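Local structure of alginate lyase (Paenibacillus sp. FPU-7, 6KFN) at residues 241-246 and 271-276; 267-272 and 292-297; 218-223 and 250-255. The protein breaks down the polysaccharide alginate as a lyase, a class that cleaves its substrate by beta-elimination, on a right-handed parallel beta-helix. One frame throughout, in Å; residues are numbered along the deposited sequence.

Overall arrangement
All three contacts join successive coils of the right-handed beta-helix. Contacts 1 and 2 lie on the same parallel sheet and share Val-271 and Asn-272, with centres about 9 Å apart; strand 269-273 runs between 241-243 and the outermost strand 293-294. Contact 3 joins the turns that lead into strands 223-230 and 254-257, on another face of the helix; its centre is about 9 Å from that of contact 1, which it touches where Gln-252 NE2 reaches Asp-276 O. Contacts 2 and 3 stay separate, nearest atoms about 7 Å apart. Gln-242 in contact 1 binds a sodium ion directly, and the Lys-218 side chain of contact 3 lies about 5 Å from the other, held by Glu-147, Glu-182 and Asp-185.

Contact 1 of 3, residues 241-246 and 271-276; sequences FQVHVQ and VNAVGD. With NA (sodium ion), chain C.
The imidazole of His-244 has Gln-242 OE1 at its edge, in plane, while the Phe-241 ring takes Val-271 CG2 at its edge and meets the ring of Phe-256. Both rings stand on one coil of the right-handed parallel beta-helix, and segment 271-276 belongs to the next. His-244 and Val-274 run alongside each other, Val-274 CG2 approaching His-244 NE2 obliquely at 3.7 Å. Because ND1 of His-244 is hydrogen-bonded to Asp-216, an alanine here, without the ring edge beside Gln-242 OE1, would probably loosen Asp-216, the packing against Val-274 and the setting of the metal-binding amide. Gln-242 is extended beyond CG (chi2 172°), and its OE1 binds the sodium ion at 2.4 Å; three waters, Asp-212 and the carbonyl of Tyr-210 complete the site. Asp-239 accepts from NE2 of Gln-242, a second-shell bond that fixes the ligand amide, and from ND2 of Asn-272. On the face bearing Val-243, Val-271 and Ala-273, Val-243 CG2 lies beside Val-271 CG1 at 4.1 Å. The ladder runs Asn-272 N to Phe-241 O, then Val-243 N to Asn-272 O. It closes with Val-274 N almost along the Val-243 C=O axis, 2.8 Å from O; beyond, one water bridges Val-245 N and Val-274 O.

Contact 2 of 3, residues 267-272 and 292-297; sequences APYVVN and LYQGHV
The ring of Tyr-269 slants across Gln-294, a pairing of side chains from strand 269-273 and from 293-294, the outermost strand of this parallel sheet in the chain. The phenol ring, with CG beside its own backbone N (chi1 -80°), offers one face to Gln-294 CB, a CH-pi contact in which CB sits 3.9 Å from the ring centroid and 20° off its normal. At the ring edge, CD2 of Tyr-269 comes within 3.5 Å of Leu-292 O. Asn-272 and Gln-294 run alongside each other in the same direction, so that Asn-272 OD1 lies 3.6 Å from Gln-294 CB.

On the other face of the sheet, Val-271 lies aslant the Tyr-293 ring, Val-271 CB resting 3.8 Å from Tyr-293 CD1. Leu-292 CG lies over the centre of that ring, whose hydroxyl is hydrogen-bonded to Asn-284. Leu-292 itself runs alongside Val-270, bringing CD1 to Val-270 CG2.

The chain turns a corner at Val-270, which lets two successive N-H groups converge on Leu-292 O: a good bond from Val-271 N at 3.1 Å and a weak, bent one from Val-270 N. Gln-294 N then bonds Val-271 O, nearly along the C=O axis. These three bonds join main-chain atoms, while the side chains meet mostly through hydrocarbon and ring surface, and the doubly gripped Leu-292 carbonyl is likely to be somewhat polarised.

Contact 3 of 3, residues 218-223 and 250-255; sequences KGNDAV and WGQNAT
Where two coils of the beta-helix turn a corner one above the other, Asn-220 forms the close-packed part of the seam. Its amide lies across Trp-250 with the two planes 28° apart, ND2 over one face toward the rim, and CG of Asn-220 reaches CE3 of Trp-250 at 3.4 Å. ND2 is also tied to Gly-249 O, while OD1 accepts from Gln-252 N at 2.9 Å, the donor standing above the carbonyl plane. The amide is therefore fixed at both ends. Gln-252 is bent at chi2; NE2 donates to Trp-250 O and to Asp-276 O, and OE1 is hydrogen-bonded to Thr-278 OG1. Its carbonyl accepts from Asp-221 N and from a water that bridges the backbones, also donating to Gly-219 O and accepting from Ala-222 N.

The other half is looser. At the exposed Asn-253, ND2 makes a nearly straight bond of 2.9 Å to Asp-221 OD1, coming from above the carboxylate plane. A second water links Ala-222 O, Asn-253 O and Thr-255 OG1. Direct pairing resumes with Thr-255 N to Ala-222 O, in the strand that starts at Ala-254. Side chains and water thus supplement direct backbone bonds at the corner, and the Asp-221 charge would probably be eased by the Asn-253 amide.

Contact 1 of 3, residues 241-246 and 271-276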
loop_
_atom_site.group_PDB
_atom_site.type_symbol
_atom_site.label_atom_id
_atom_site.label_comp_id
_atom_site.label_asym_id
_atom_site.label_seq_id
_atom_site.Cartn_x
_atom_site.Cartn_y
_atom_site.Cartn_z
ATOM N N PHE A 241 -11.047 -9.712 7.244
ATOM C CA PHE A 241 -11.404 -8.557 6.438
ATOM C C PHE A 241 -12.644 -7.907 7.056
ATOM O O PHE A 241 -13.555 -8.610 7.506
ATOM C CB PHE A 241 -11.728 -8.960 4.982
ATOM C CG PHE A 241 -10.681 -9.849 4.336
ATOM C CD1 PHE A 241 -9.347 -9.467 4.269
ATOM C CD2 PHE A 241 -11.039 -11.067 3.790
ATOM C CE1 PHE A 241 -8.403 -10.269 3.658
ATOM C CE2 PHE A 241 -10.100 -11.883 3.167
ATOM C CZ PHE A 241 -8.785 -11.491 3.111
ATOM N N GLN A 242 -12.661 -6.580 7.054
ATOM C CA GLN A 242 -13.807 -5.813 7.509
ATOM C C GLN A 242 -14.250 -4.850 6.431
ATOM O O GLN A 242 -13.459 -4.452 5.568
ATOM C CB GLN A 242 -13.472 -5.025 8.782
ATOM C CG GLN A 242 -13.099 -5.931 9.944
ATOM C CD GLN A 242 -12.573 -5.205 11.147
ATOM O OE1 GLN A 242 -12.218 -4.023 11.094
ATOM N NE2 GLN A 242 -12.465 -5.914 12.250
ATOM N N VAL A 243 -15.524 -4.464 6.510
ATOM C CA VAL A 243 -16.091 -3.413 5.680
ATOM C C VAL A 243 -16.837 -2.472 6.630
ATOM O O VAL A 243 -17.581 -2.952 7.492
ATOM C CB VAL A 243 -17.037 -3.952 4.581
ATOM C CG1 VAL A 243 -17.311 -2.891 3.526
ATOM C CG2 VAL A 243 -16.485 -5.216 3.924
ATOM N N HIS A 244 -16.621 -1.170 6.497
ATOM C CA HIS A 244 -17.263 -0.172 7.370
ATOM C C HIS A 244 -17.800 0.962 6.542
ATOM O O HIS A 244 -17.245 1.292 5.488
ATOM C CB HIS A 244 -16.262 0.409 8.390
ATOM C CG HIS A 244 -15.817 -0.525 9.459
ATOM N ND1 HIS A 244 -14.682 -1.309 9.366
ATOM C CD2 HIS A 244 -16.333 -0.758 10.686
ATOM C CE1 HIS A 244 -14.534 -1.988 10.504
ATOM N NE2 HIS A 244 -15.521 -1.670 11.306
ATOM N N VAL A 245 -18.854 1.613 7.084
ATOM C CA VAL A 245 -19.459 2.801 6.498
ATOM C C VAL A 245 -19.090 4.023 7.337
ATOM O O VAL A 245 -19.630 4.222 8.429
ATOM C CB VAL A 245 -20.987 2.636 6.418
ATOM C CG1 VAL A 245 -21.595 3.847 5.728
ATOM C CG2 VAL A 245 -21.361 1.367 5.672
ATOM N N GLN A 246 -18.200 4.858 6.818
ATOM C CA GLN A 246 -17.826 6.098 7.467
ATOM C C GLN A 246 -18.660 7.278 7.030
ATOM O O GLN A 246 -18.760 8.278 7.768
ATOM C CB GLN A 246 -16.355 6.403 7.176
ATOM C CG GLN A 246 -15.402 5.370 7.686
ATOM C CD GLN A 246 -15.665 4.895 9.120
ATOM O OE1 GLN A 246 -16.253 3.826 9.360
ATOM N NE2 GLN A 246 -15.278 5.730 10.058
ATOM N N VAL A 271 -15.244 -12.237 6.489
ATOM C CA VAL A 271 -15.694 -10.885 6.155
ATOM C C VAL A 271 -16.687 -10.437 7.205
ATOM O O VAL A 271 -17.750 -11.059 7.357
ATOM C CB VAL A 271 -16.329 -10.763 4.759
ATOM C CG1 VAL A 271 -16.765 -9.311 4.503
ATOM C CG2 VAL A 271 -15.382 -11.252 3.676
ATOM N N ASN A 272 -16.350 -9.358 7.908
ATOM C CA ASN A 272 -17.242 -8.718 8.880
ATOM C C ASN A 272 -17.637 -7.362 8.291
ATOM O O ASN A 272 -16.858 -6.401 8.356
ATOM C CB ASN A 272 -16.548 -8.582 10.222
ATOM C CG ASN A 272 -17.457 -8.045 11.272
ATOM O OD1 ASN A 272 -18.678 -7.892 11.064
ATOM N ND2 ASN A 272 -16.894 -7.789 12.447
ATOM N N ALA A 273 -18.820 -7.325 7.669
ATOM C CA ALA A 273 -19.334 -6.117 7.045
ATOM C C ALA A 273 -20.241 -5.438 8.071
ATOM O O ALA A 273 -21.334 -5.924 8.359
ATOM C CB ALA A 273 -20.091 -6.455 5.766
ATOM N N VAL A 274 -19.749 -4.366 8.662
ATOM C CA VAL A 274 -20.415 -3.765 9.817
ATOM C C VAL A 274 -21.528 -2.814 9.384
ATOM O O VAL A 274 -21.336 -1.970 8.509
ATOM C CB VAL A 274 -19.370 -3.064 10.692
ATOM C CG1 VAL A 274 -20.010 -2.398 11.902
ATOM C CG2 VAL A 274 -18.301 -4.058 11.144
ATOM N N GLY A 275 -22.673 -2.910 10.028
ATOM C CA GLY A 275 -23.714 -1.917 9.867
ATOM C C GLY A 275 -24.356 -1.975 8.507
ATOM O O GLY A 275 -24.892 -2.999 8.087
ATOM N N ASP A 276 -24.285 -0.860 7.767
ATOM C CA ASP A 276 -24.857 -0.753 6.445
ATOM C C ASP A 276 -23.885 -1.164 5.336
ATOM O O ASP A 276 -24.236 -1.068 4.159
ATOM C CB ASP A 276 -25.330 0.693 6.200
ATOM C CG ASP A 276 -26.464 1.108 7.044
ATOM O OD1 ASP A 276 -27.355 0.299 7.326
ATOM O OD2 ASP A 276 -26.491 2.299 7.437
HETATM NA NA NA C . -10.923 -2.629 12.523
HETATM O O HOH W 1 -20.114 0.417 9.297
HETATM O O HOH W 2 -9.122 -3.110 11.064
HETATM O O HOH W 3 -11.335 -0.542 11.476
HETATM O O HOH W 4 -12.711 -2.173 13.997
#

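Contact 2 of 3, residues 267-272 and 292-297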
loop_
_atom_site.group_PDB
_atom_site.type_symbol
_atom_site.label_atom_id
_atom_site.label_comp_id
_atom_site.label_asym_id
_atom_site.label_seq_id
_atom_site.Cartn_x
_atom_site.Cartn_y
_atom_site.Cartn_z
ATOM N N ALA A 267 -13.492 -18.063 16.112
ATOM C CA ALA A 267 -14.194 -16.807 16.311
ATOM C C ALA A 267 -13.997 -15.748 15.228
ATOM O O ALA A 267 -14.990 -15.103 14.870
ATOM C CB ALA A 267 -13.881 -16.203 17.683
ATOM N N PRO A 268 -12.800 -15.500 14.689
ATOM C CA PRO A 268 -12.680 -14.407 13.702
ATOM C C PRO A 268 -13.565 -14.645 12.477
ATOM O O PRO A 268 -13.705 -15.767 12.003
ATOM C CB PRO A 268 -11.194 -14.466 13.335
ATOM C CG PRO A 268 -10.532 -14.967 14.598
ATOM C CD PRO A 268 -11.475 -16.020 15.111
ATOM N N TYR A 269 -14.133 -13.575 11.930
ATOM C CA TYR A 269 -14.863 -13.687 10.675
ATOM C C TYR A 269 -13.907 -13.557 9.495
ATOM O O TYR A 269 -12.871 -12.883 9.567
ATOM C CB TYR A 269 -15.982 -12.634 10.582
ATOM C CG TYR A 269 -17.197 -13.059 11.359
ATOM C CD1 TYR A 269 -17.286 -12.889 12.754
ATOM C CD2 TYR A 269 -18.232 -13.698 10.743
ATOM C CE1 TYR A 269 -18.387 -13.349 13.448
ATOM C CE2 TYR A 269 -19.318 -14.173 11.421
ATOM C CZ TYR A 269 -19.356 -14.004 12.783
ATOM O OH TYR A 269 -20.434 -14.468 13.530
ATOM N N VAL A 270 -14.289 -14.184 8.375
ATOM C CA VAL A 270 -13.621 -13.934 7.116
ATOM C C VAL A 270 -13.934 -12.545 6.594
ATOM O O VAL A 270 -13.035 -11.760 6.276
ATOM C CB VAL A 270 -13.958 -15.046 6.105
ATOM C CG1 VAL A 270 -13.269 -14.771 4.774
ATOM C CG2 VAL A 270 -13.549 -16.407 6.641
ATOM N N VAL A 271 -15.244 -12.237 6.489
ATOM C CA VAL A 271 -15.694 -10.885 6.155
ATOM C C VAL A 271 -16.687 -10.437 7.205
ATOM O O VAL A 271 -17.750 -11.059 7.357
ATOM C CB VAL A 271 -16.329 -10.763 4.759
ATOM C CG1 VAL A 271 -16.765 -9.311 4.503
ATOM C CG2 VAL A 271 -15.382 -11.252 3.676
ATOM N N ASN A 272 -16.350 -9.358 7.908
ATOM C CA ASN A 272 -17.242 -8.718 8.880
ATOM C C ASN A 272 -17.637 -7.362 8.291
ATOM O O ASN A 272 -16.858 -6.401 8.356
ATOM C CB ASN A 272 -16.548 -8.582 10.222
ATOM C CG ASN A 272 -17.457 -8.045 11.272
ATOM O OD1 ASN A 272 -18.678 -7.892 11.064
ATOM N ND2 ASN A 272 -16.894 -7.789 12.447
ATOM N N LEU A 292 -17.739 -17.266 9.230
ATOM C CA LEU A 292 -17.554 -16.939 7.834
ATOM C C LEU A 292 -17.886 -15.459 7.593
ATOM O O LEU A 292 -16.990 -14.613 7.551
ATOM C CB LEU A 292 -18.344 -17.928 6.980
ATOM C CG LEU A 292 -18.029 -17.875 5.497
ATOM C CD1 LEU A 292 -16.527 -18.159 5.167
ATOM C CD2 LEU A 292 -18.987 -18.810 4.778
ATOM N N TYR A 293 -19.173 -15.147 7.490
ATOM C CA TYR A 293 -19.612 -13.812 7.117
ATOM C C TYR A 293 -20.576 -13.236 8.140
ATOM O O TYR A 293 -21.449 -13.927 8.679
ATOM C CB TYR A 293 -20.291 -13.834 5.710
ATOM C CG TYR A 293 -19.414 -14.486 4.657
ATOM C CD1 TYR A 293 -18.103 -14.099 4.471
ATOM C CD2 TYR A 293 -19.907 -15.482 3.829
ATOM C CE1 TYR A 293 -17.311 -14.698 3.550
ATOM C CE2 TYR A 293 -19.102 -16.088 2.865
ATOM C CZ TYR A 293 -17.790 -15.695 2.750
ATOM O OH TYR A 293 -16.931 -16.272 1.826
ATOM N N GLN A 294 -20.438 -11.935 8.372
ATOM C CA GLN A 294 -21.359 -11.164 9.202
ATOM C C GLN A 294 -21.728 -9.900 8.448
ATOM O O GLN A 294 -20.874 -9.273 7.813
ATOM C CB GLN A 294 -20.743 -10.837 10.580
ATOM C CG GLN A 294 -21.861 -10.388 11.552
ATOM C CD GLN A 294 -21.442 -10.117 12.972
ATOM O OE1 GLN A 294 -20.240 -9.994 13.214
ATOM N NE2 GLN A 294 -22.337 -9.975 13.859
ATOM N N GLY A 295 -23.008 -9.539 8.539
ATOM C CA GLY A 295 -23.531 -8.349 7.925
ATOM C C GLY A 295 -24.249 -8.641 6.616
ATOM O O GLY A 295 -24.764 -9.730 6.372
ATOM N N HIS A 296 -24.278 -7.606 5.768
ATOM C CA HIS A 296 -24.960 -7.650 4.474
ATOM C C HIS A 296 -23.997 -8.227 3.444
ATOM O O HIS A 296 -23.459 -7.521 2.595
ATOM C CB HIS A 296 -25.418 -6.255 4.062
ATOM C CG HIS A 296 -26.407 -5.630 4.983
ATOM N ND1 HIS A 296 -26.067 -4.931 6.126
ATOM C CD2 HIS A 296 -27.760 -5.562 4.915
ATOM C CE1 HIS A 296 -27.147 -4.475 6.724
ATOM N NE2 HIS A 296 -28.189 -4.831 5.997
ATOM N N VAL A 297 -23.763 -9.530 3.566
ATOM C CA VAL A 297 -22.849 -10.252 2.696
ATOM C C VAL A 297 -23.659 -11.202 1.836
ATOM O O VAL A 297 -24.304 -12.126 2.346
ATOM C CB VAL A 297 -21.751 -10.996 3.473
ATOM C CG1 VAL A 297 -20.793 -11.667 2.480
ATOM C CG2 VAL A 297 -20.990 -10.045 4.386
#

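Contact 3 of 3, residues 218-223 and 250-255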
loop_
_atom_site.group_PDB
_atom_site.type_symbol
_atom_site.label_atom_id
_atom_site.label_comp_id
_atom_site.label_asym_id
_atom_site.label_seq_id
_atom_site.Cartn_x
_atom_site.Cartn_y
_atom_site.Cartn_z
ATOM N N LYS A 218 -13.340 0.654 3.465
ATOM C CA LYS A 218 -14.269 1.785 3.639
ATOM C C LYS A 218 -14.650 2.488 2.314
ATOM O O LYS A 218 -15.599 3.349 2.144
ATOM C CB LYS A 218 -13.721 2.782 4.650
ATOM C CG LYS A 218 -13.891 2.288 6.069
ATOM C CD LYS A 218 -12.922 2.878 7.020
ATOM C CE LYS A 218 -11.586 2.277 6.729
ATOM N NZ LYS A 218 -10.701 2.214 7.917
ATOM N N GLY A 219 -13.871 2.184 1.220
ATOM C CA GLY A 219 -14.199 2.632 -0.120
ATOM C C GLY A 219 -15.226 1.724 -0.772
ATOM O O GLY A 219 -15.731 0.782 -0.161
ATOM N N ASN A 220 -15.534 2.065 -2.022
ATOM C CA ASN A 220 -16.524 1.356 -2.814
ATOM C C ASN A 220 -15.861 0.557 -3.925
ATOM O O ASN A 220 -14.753 0.868 -4.390
ATOM C CB ASN A 220 -17.554 2.293 -3.421
ATOM C CG ASN A 220 -18.526 2.808 -2.368
ATOM O OD1 ASN A 220 -18.423 2.469 -1.186
ATOM N ND2 ASN A 220 -19.467 3.622 -2.788
ATOM N N ASP A 221 -16.582 -0.477 -4.372
ATOM C CA ASP A 221 -16.170 -1.276 -5.529
ATOM C C ASP A 221 -14.806 -1.931 -5.349
ATOM O O ASP A 221 -14.107 -2.188 -6.331
ATOM C CB ASP A 221 -16.257 -0.485 -6.842
ATOM C CG ASP A 221 -17.643 0.062 -7.132
ATOM O OD1 ASP A 221 -18.627 -0.428 -6.525
ATOM O OD2 ASP A 221 -17.715 0.985 -7.978
ATOM N N ALA A 222 -14.429 -2.210 -4.117
ATOM C CA ALA A 222 -13.158 -2.878 -3.880
ATOM C C ALA A 222 -13.277 -4.332 -4.303
ATOM O O ALA A 222 -14.312 -4.968 -4.133
ATOM C CB ALA A 222 -12.780 -2.785 -2.408
ATOM N N VAL A 223 -12.204 -4.872 -4.874
ATOM C CA VAL A 223 -12.125 -6.265 -5.278
ATOM C C VAL A 223 -10.937 -6.876 -4.560
ATOM O O VAL A 223 -9.803 -6.490 -4.814
ATOM C CB VAL A 223 -11.999 -6.409 -6.799
ATOM C CG1 VAL A 223 -11.824 -7.867 -7.187
ATOM C CG2 VAL A 223 -13.229 -5.818 -7.488
ATOM N N TRP A 250 -20.899 4.742 1.317
ATOM C CA TRP A 250 -19.545 4.215 1.195
ATOM C C TRP A 250 -19.466 2.895 1.958
ATOM O O TRP A 250 -20.405 2.473 2.623
ATOM C CB TRP A 250 -18.512 5.276 1.636
ATOM C CG TRP A 250 -18.507 6.438 0.696
ATOM C CD1 TRP A 250 -19.240 7.600 0.804
ATOM C CD2 TRP A 250 -17.833 6.520 -0.564
ATOM N NE1 TRP A 250 -19.027 8.402 -0.291
ATOM C CE2 TRP A 250 -18.179 7.759 -1.143
ATOM C CE3 TRP A 250 -16.999 5.655 -1.276
ATOM C CZ2 TRP A 250 -17.716 8.136 -2.415
ATOM C CZ3 TRP A 250 -16.530 6.032 -2.516
ATOM C CH2 TRP A 250 -16.899 7.265 -3.084
ATOM N N GLY A 251 -18.347 2.184 1.797
ATOM C CA GLY A 251 -18.278 0.807 2.289
ATOM C C GLY A 251 -19.259 -0.095 1.579
ATOM O O GLY A 251 -19.838 -1.003 2.187
ATOM N N GLN A 252 -19.443 0.145 0.271
ATOM C CA GLN A 252 -20.432 -0.541 -0.527
ATOM C C GLN A 252 -19.789 -1.373 -1.618
ATOM O O GLN A 252 -18.773 -0.995 -2.229
ATOM C CB GLN A 252 -21.436 0.427 -1.147
ATOM C CG GLN A 252 -22.154 1.283 -0.114
ATOM C CD GLN A 252 -22.986 0.467 0.848
ATOM O OE1 GLN A 252 -23.751 -0.418 0.494
ATOM N NE2 GLN A 252 -22.836 0.764 2.132
ATOM N N ASN A 253 -20.454 -2.482 -1.944
ATOM C CA ASN A 253 -20.076 -3.305 -3.076
ATOM C C ASN A 253 -18.626 -3.755 -3.001
ATOM O O ASN A 253 -17.900 -3.704 -3.982
ATOM C CB ASN A 253 -20.375 -2.618 -4.416
ATOM C CG ASN A 253 -20.245 -3.563 -5.586
ATOM O OD1 ASN A 253 -20.677 -4.737 -5.513
ATOM N ND2 ASN A 253 -19.683 -3.088 -6.682
ATOM N N ALA A 254 -18.194 -4.221 -1.833
ATOM C CA ALA A 254 -16.899 -4.879 -1.701
ATOM C C ALA A 254 -17.038 -6.341 -2.131
ATOM O O ALA A 254 -18.011 -6.986 -1.762
ATOM C CB ALA A 254 -16.424 -4.837 -0.257
ATOM N N THR A 255 -16.138 -6.849 -2.925
ATOM C CA THR A 255 -16.189 -8.221 -3.401
ATOM C C THR A 255 -14.982 -8.987 -2.874
ATOM O O THR A 255 -13.863 -8.530 -3.023
ATOM C CB THR A 255 -16.216 -8.259 -4.934
ATOM O OG1 THR A 255 -17.344 -7.557 -5.410
ATOM C CG2 THR A 255 -16.191 -9.688 -5.462
HETATM O O HOH W 5 -15.984 -1.735 -1.516
HETATM O O HOH W 6 -16.487 -4.978 -5.863
#